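Local coordinates for Pre-mRNA-processing-splicing factor 8 (Cryptococcus neoformans var. grubii serotype A, PDB 6MX6), which carries within it an intein of the Hint family, the part crystallised here, which probably excises itself from the splicing factor by protein splicing, at residues V103-F106 against V107-P110; Q111-Q114 against Q115-K118. All blocks are in the same frame, centred on the assembly; numbering follows the deposited sequence.

In the fold
Interactions 1 and 2 follow each other along the chain without a gap, their centres about 10 Å apart and on the same side of the chain's centre. Interaction 1 lies on helix 103-108, which leaves strand 96-102, an outermost strand of the six-stranded antiparallel sheet. Interaction 2 comprises helix 111-114 and the turn that leads into strand 117-120, farther inside the same sheet. Together they form the connection that passes strand 70-76, the sheet neighbour of both strands. The two touch directly: Gln114 NE2 probably donates a hydrogen bond to Phe106 O, and the Phe106 ring packs against CB of Tyr117. The pair thus makes one compact connection of the Hint domain, built of two short helices and a turn.

Interaction 1 of 2, residues V103-F106 against V107-P110; sequences VDDF and VRLP
The guanidinium of Arg108 lies with one face over the backbone of Asp104, whose carbonyl O sits 3.7 Å above the plane, over its centre. The side chain folds back along its own helix because it bends at chi3 (-73°), and this brings NH2 to Asp105 OD1 in a 3.2 Å salt bridge. That bond is weak, with the carboxylate turned 71° from the guanidinium plane. The carboxylate of Asp104 meets Arg108 through charge alone, OD1 and NH1 being 4.3 Å apart; its OD2 is hydrogen-bonded to His67. The Phe106 ring is met obliquely by Leu109, CD1 to CD1 at 4.2 Å. On the buried side, Val103 CG1 approaches Val107 CG2 at 4.0 Å, and both valines reach Tyr52 and Ile145. Val107 N bonds to Val103 O at 2.8 Å and Arg108 N to Asp104 O at 3.1 Å, the normal i to i+4 pattern. Leu109 N bonds mainly to Phe106 O, from above the carbonyl plane, and weakly to Asp105 O, so the helix ends in mixed i+3 and i+4 bonds. The whole is a short amphipathic helix, its apolar side on a Hint-domain sheet, its last turn closing before Pro110, the N-cap of the next helix.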
loop_
_atom_site.group_PDB
_atom_site.type_symbol
_atom_site.label_atom_id
_atom_site.label_comp_id
_atom_site.label_asym_id
_atom_site.label_seq_id
_atom_site.Cartn_x
_atom_site.Cartn_y
_atom_site.Cartn_z
ATOM N N VAL A 103 -1.155 -6.064 7.698
ATOM C CA VAL A 103 -2.583 -5.825 7.881
ATOM C C VAL A 103 -3.128 -6.679 9.023
ATOM O O VAL A 103 -3.939 -6.209 9.823
ATOM C CB VAL A 103 -3.340 -6.067 6.558
ATOM C CG1 VAL A 103 -4.823 -6.224 6.808
ATOM C CG2 VAL A 103 -3.079 -4.929 5.555
ATOM N N ASP A 104 -2.677 -7.934 9.141
ATOM C CA ASP A 104 -3.176 -8.799 10.217
ATOM C C ASP A 104 -2.902 -8.192 11.593
ATOM O O ASP A 104 -3.802 -8.095 12.452
ATOM C CB ASP A 104 -2.524 -10.180 10.122
ATOM C CG ASP A 104 -3.338 -11.165 9.311
ATOM O OD1 ASP A 104 -4.566 -10.955 9.150
ATOM O OD2 ASP A 104 -2.741 -12.157 8.833
ATOM N N ASP A 105 -1.655 -7.762 11.807
ATOM C CA ASP A 105 -1.252 -7.223 13.098
ATOM C C ASP A 105 -1.938 -5.897 13.377
ATOM O O ASP A 105 -2.327 -5.622 14.518
ATOM C CB ASP A 105 0.267 -7.059 13.148
ATOM C CG ASP A 105 1.001 -8.392 13.257
ATOM O OD1 ASP A 105 0.415 -9.365 13.777
ATOM O OD2 ASP A 105 2.177 -8.460 12.839
ATOM N N PHE A 106 -2.094 -5.061 12.347
ATOM C CA PHE A 106 -2.760 -3.777 12.526
ATOM C C PHE A 106 -4.231 -3.967 12.865
ATOM O O PHE A 106 -4.760 -3.319 13.773
ATOM C CB PHE A 106 -2.607 -2.936 11.262
ATOM C CG PHE A 106 -3.202 -1.568 11.383
ATOM C CD1 PHE A 106 -2.493 -0.546 11.993
ATOM C CD2 PHE A 106 -4.470 -1.306 10.891
ATOM C CE1 PHE A 106 -3.032 0.718 12.098
ATOM C CE2 PHE A 106 -5.017 -0.045 11.005
ATOM C CZ PHE A 106 -4.295 0.966 11.610
ATOM N N VAL A 107 -4.901 -4.867 12.140
ATOM C CA VAL A 107 -6.308 -5.167 12.385
ATOM C C VAL A 107 -6.517 -5.596 13.830
ATOM O O VAL A 107 -7.519 -5.232 14.465
ATOM C CB VAL A 107 -6.782 -6.256 11.400
ATOM C CG1 VAL A 107 -7.954 -7.044 11.970
ATOM C CG2 VAL A 107 -7.145 -5.645 10.067
ATOM N N ARG A 108 -5.576 -6.367 14.376
ATOM C CA ARG A 108 -5.799 -6.858 15.733
ATOM C C ARG A 108 -5.461 -5.847 16.826
ATOM O O ARG A 108 -5.804 -6.090 17.989
ATOM C CB ARG A 108 -5.015 -8.152 15.943
ATOM C CG ARG A 108 -5.593 -9.295 15.132
ATOM C CD ARG A 108 -5.026 -10.626 15.551
ATOM N NE ARG A 108 -3.645 -10.770 15.111
ATOM C CZ ARG A 108 -3.273 -11.466 14.042
ATOM N NH1 ARG A 108 -4.187 -12.081 13.301
ATOM N NH2 ARG A 108 -1.988 -11.546 13.718
ATOM N N LEU A 109 -4.830 -4.720 16.496
ATOM C CA LEU A 109 -4.515 -3.717 17.505
ATOM C C LEU A 109 -5.790 -3.061 18.035
ATOM O O LEU A 109 -6.778 -2.921 17.310
ATOM C CB LEU A 109 -3.597 -2.646 16.927
ATOM C CG LEU A 109 -2.136 -3.031 16.703
ATOM C CD1 LEU A 109 -1.444 -1.967 15.851
ATOM C CD2 LEU A 109 -1.427 -3.205 18.035
ATOM N N PRO A 110 -5.798 -2.644 19.299
ATOM C CA PRO A 110 -6.944 -1.884 19.800
ATOM C C PRO A 110 -7.014 -0.533 19.108
ATOM O O PRO A 110 -5.993 0.042 18.730
ATOM C CB PRO A 110 -6.662 -1.744 21.300
ATOM C CG PRO A 110 -5.208 -1.958 21.449
ATOM C CD PRO A 110 -4.758 -2.839 20.324
#

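Interaction 2 of 2, residues Q111-Q114 against Q115-K118; sequences QQEQ and QKYK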
loop_
_atom_site.group_PDB
_atom_site.type_symbol
_atom_site.label_atom_id
_atom_site.label_comp_id
_atom_site.label_asym_id
_atom_site.label_seq_id
_atom_site.Cartn_x
_atom_site.Cartn_y
_atom_site.Cartn_z
ATOM N N GLN A 111 -8.241 -0.036 18.928
ATOM C CA GLN A 111 -8.435 1.157 18.103
ATOM C C GLN A 111 -7.665 2.356 18.641
ATOM O O GLN A 111 -7.225 3.217 17.864
ATOM C CB GLN A 111 -9.923 1.479 17.992
ATOM C CG GLN A 111 -10.737 0.377 17.349
ATOM C CD GLN A 111 -12.170 0.787 17.083
ATOM O OE1 GLN A 111 -12.433 1.780 16.392
ATOM N NE2 GLN A 111 -13.109 0.029 17.634
ATOM N N GLN A 112 -7.481 2.430 19.960
ATOM C CA GLN A 112 -6.674 3.508 20.510
ATOM C C GLN A 112 -5.219 3.397 20.081
ATOM O O GLN A 112 -4.537 4.420 19.952
ATOM C CB GLN A 112 -6.778 3.523 22.031
ATOM C CG GLN A 112 -6.796 4.923 22.598
ATOM C CD GLN A 112 -7.250 4.946 24.034
ATOM O OE1 GLN A 112 -6.760 4.178 24.861
ATOM N NE2 GLN A 112 -8.207 5.819 24.339
ATOM N N GLU A 113 -4.721 2.180 19.861
ATOM C CA GLU A 113 -3.392 2.046 19.279
ATOM C C GLU A 113 -3.423 2.321 17.782
ATOM O O GLU A 113 -2.525 2.988 17.256
ATOM C CB GLU A 113 -2.821 0.651 19.551
ATOM C CG GLU A 113 -2.234 0.471 20.939
ATOM C CD GLU A 113 -1.102 1.439 21.217
ATOM O OE1 GLU A 113 -0.202 1.574 20.357
ATOM O OE2 GLU A 113 -1.120 2.073 22.296
ATOM N N GLN A 114 -4.460 1.834 17.088
ATOM C CA GLN A 114 -4.537 2.026 15.642
ATOM C C GLN A 114 -4.484 3.501 15.271
ATOM O O GLN A 114 -3.833 3.873 14.288
ATOM C CB GLN A 114 -5.816 1.408 15.081
ATOM C CG GLN A 114 -5.868 -0.102 15.083
ATOM C CD GLN A 114 -7.198 -0.614 14.558
ATOM O OE1 GLN A 114 -8.232 0.026 14.732
ATOM N NE2 GLN A 114 -7.177 -1.766 13.910
ATOM N N GLN A 115 -5.164 4.358 16.043
ATOM C CA GLN A 115 -5.235 5.772 15.676
ATOM C C GLN A 115 -3.874 6.465 15.691
ATOM O O GLN A 115 -3.757 7.570 15.147
ATOM C CB GLN A 115 -6.205 6.511 16.604
ATOM C CG GLN A 115 -5.703 6.611 18.029
ATOM C CD GLN A 115 -6.751 7.123 18.992
ATOM O OE1 GLN A 115 -7.933 7.209 18.656
ATOM N NE2 GLN A 115 -6.320 7.465 20.203
ATOM N N LYS A 116 -2.853 5.855 16.294
ATOM C CA LYS A 116 -1.508 6.421 16.293
ATOM C C LYS A 116 -0.799 6.249 14.960
ATOM O O LYS A 116 0.207 6.925 14.716
ATOM C CB LYS A 116 -0.653 5.773 17.386
ATOM C CG LYS A 116 -1.181 5.963 18.798
ATOM C CD LYS A 116 -0.392 5.112 19.790
ATOM C CE LYS A 116 -0.864 5.335 21.219
ATOM N NZ LYS A 116 -0.045 4.564 22.195
ATOM N N TYR A 117 -1.286 5.356 14.104
ATOM C CA TYR A 117 -0.629 5.027 12.847
ATOM C C TYR A 117 -1.318 5.746 11.700
ATOM O O TYR A 117 -2.549 5.827 11.655
ATOM C CB TYR A 117 -0.660 3.523 12.579
ATOM C CG TYR A 117 0.091 2.668 13.575
ATOM C CD1 TYR A 117 -0.441 2.391 14.827
ATOM C CD2 TYR A 117 1.319 2.110 13.245
ATOM C CE1 TYR A 117 0.241 1.595 15.728
ATOM C CE2 TYR A 117 2.003 1.318 14.133
ATOM C CZ TYR A 117 1.460 1.060 15.372
ATOM O OH TYR A 117 2.145 0.267 16.258
ATOM N N LYS A 118 -0.523 6.237 10.756
ATOM C CA LYS A 118 -1.056 6.941 9.603
ATOM C C LYS A 118 -0.415 6.414 8.330
ATOM O O LYS A 118 0.786 6.140 8.301
ATOM C CB LYS A 118 -0.821 8.451 9.736
ATOM C CG LYS A 118 -1.627 9.068 10.875
ATOM C CD LYS A 118 -0.836 10.115 11.623
ATOM C CE LYS A 118 -1.681 10.771 12.702
ATOM N NZ LYS A 118 -2.170 9.768 13.686
#
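Glu113 and Lys116 slant across one another so that their charged ends meet in a salt bridge, Lys116 NZ donating to Glu113 OE2 at 2.7 Å. The ammonium comes to the syn side of the carboxylate, 28° out of its plane. Two shapes make this possible: Glu113 is bent at chi2 and curls back, whereas Lys116 runs fully extended and lays CD 3.6 Å from Glu113 OE1. Gln112 and Gln115, by contrast, lie side by side and point the same way, with their amide planes 47° apart. What meets there is Gln115 NE2 against the aliphatic CG of Gln112, at 3.5 Å. Gln115 has CG between its backbone N and carbonyl carbon (chi1 68°), which brings that methylene against Gln112 O.

Tyr117 turns the edge of its ring to the end of the helix: Glu113 O and Gln114 O both lie near the ring plane, with CD1 3.3 Å from Glu113 O. The side chain also touches Leu109, Met73 and Lys75. In the main chain, Gln115 N bonds to Gln111 O in helical fashion, Lys116 N to Glu113 O, and Tyr117 N to Gln114 O at 3.0 Å, the last closing a type I beta turn into strand 117-120.

The carbonyl of Glu113 therefore takes the N-H of Lys116 and faces the C-H edge of Tyr117, a contact that is probably weakly favourable, while the ion pair spans the helix end at the surface. Being partly exposed to solvent, that pair probably contributes less than its short distance suggests, and the main-chain bonds are likely to define the turn.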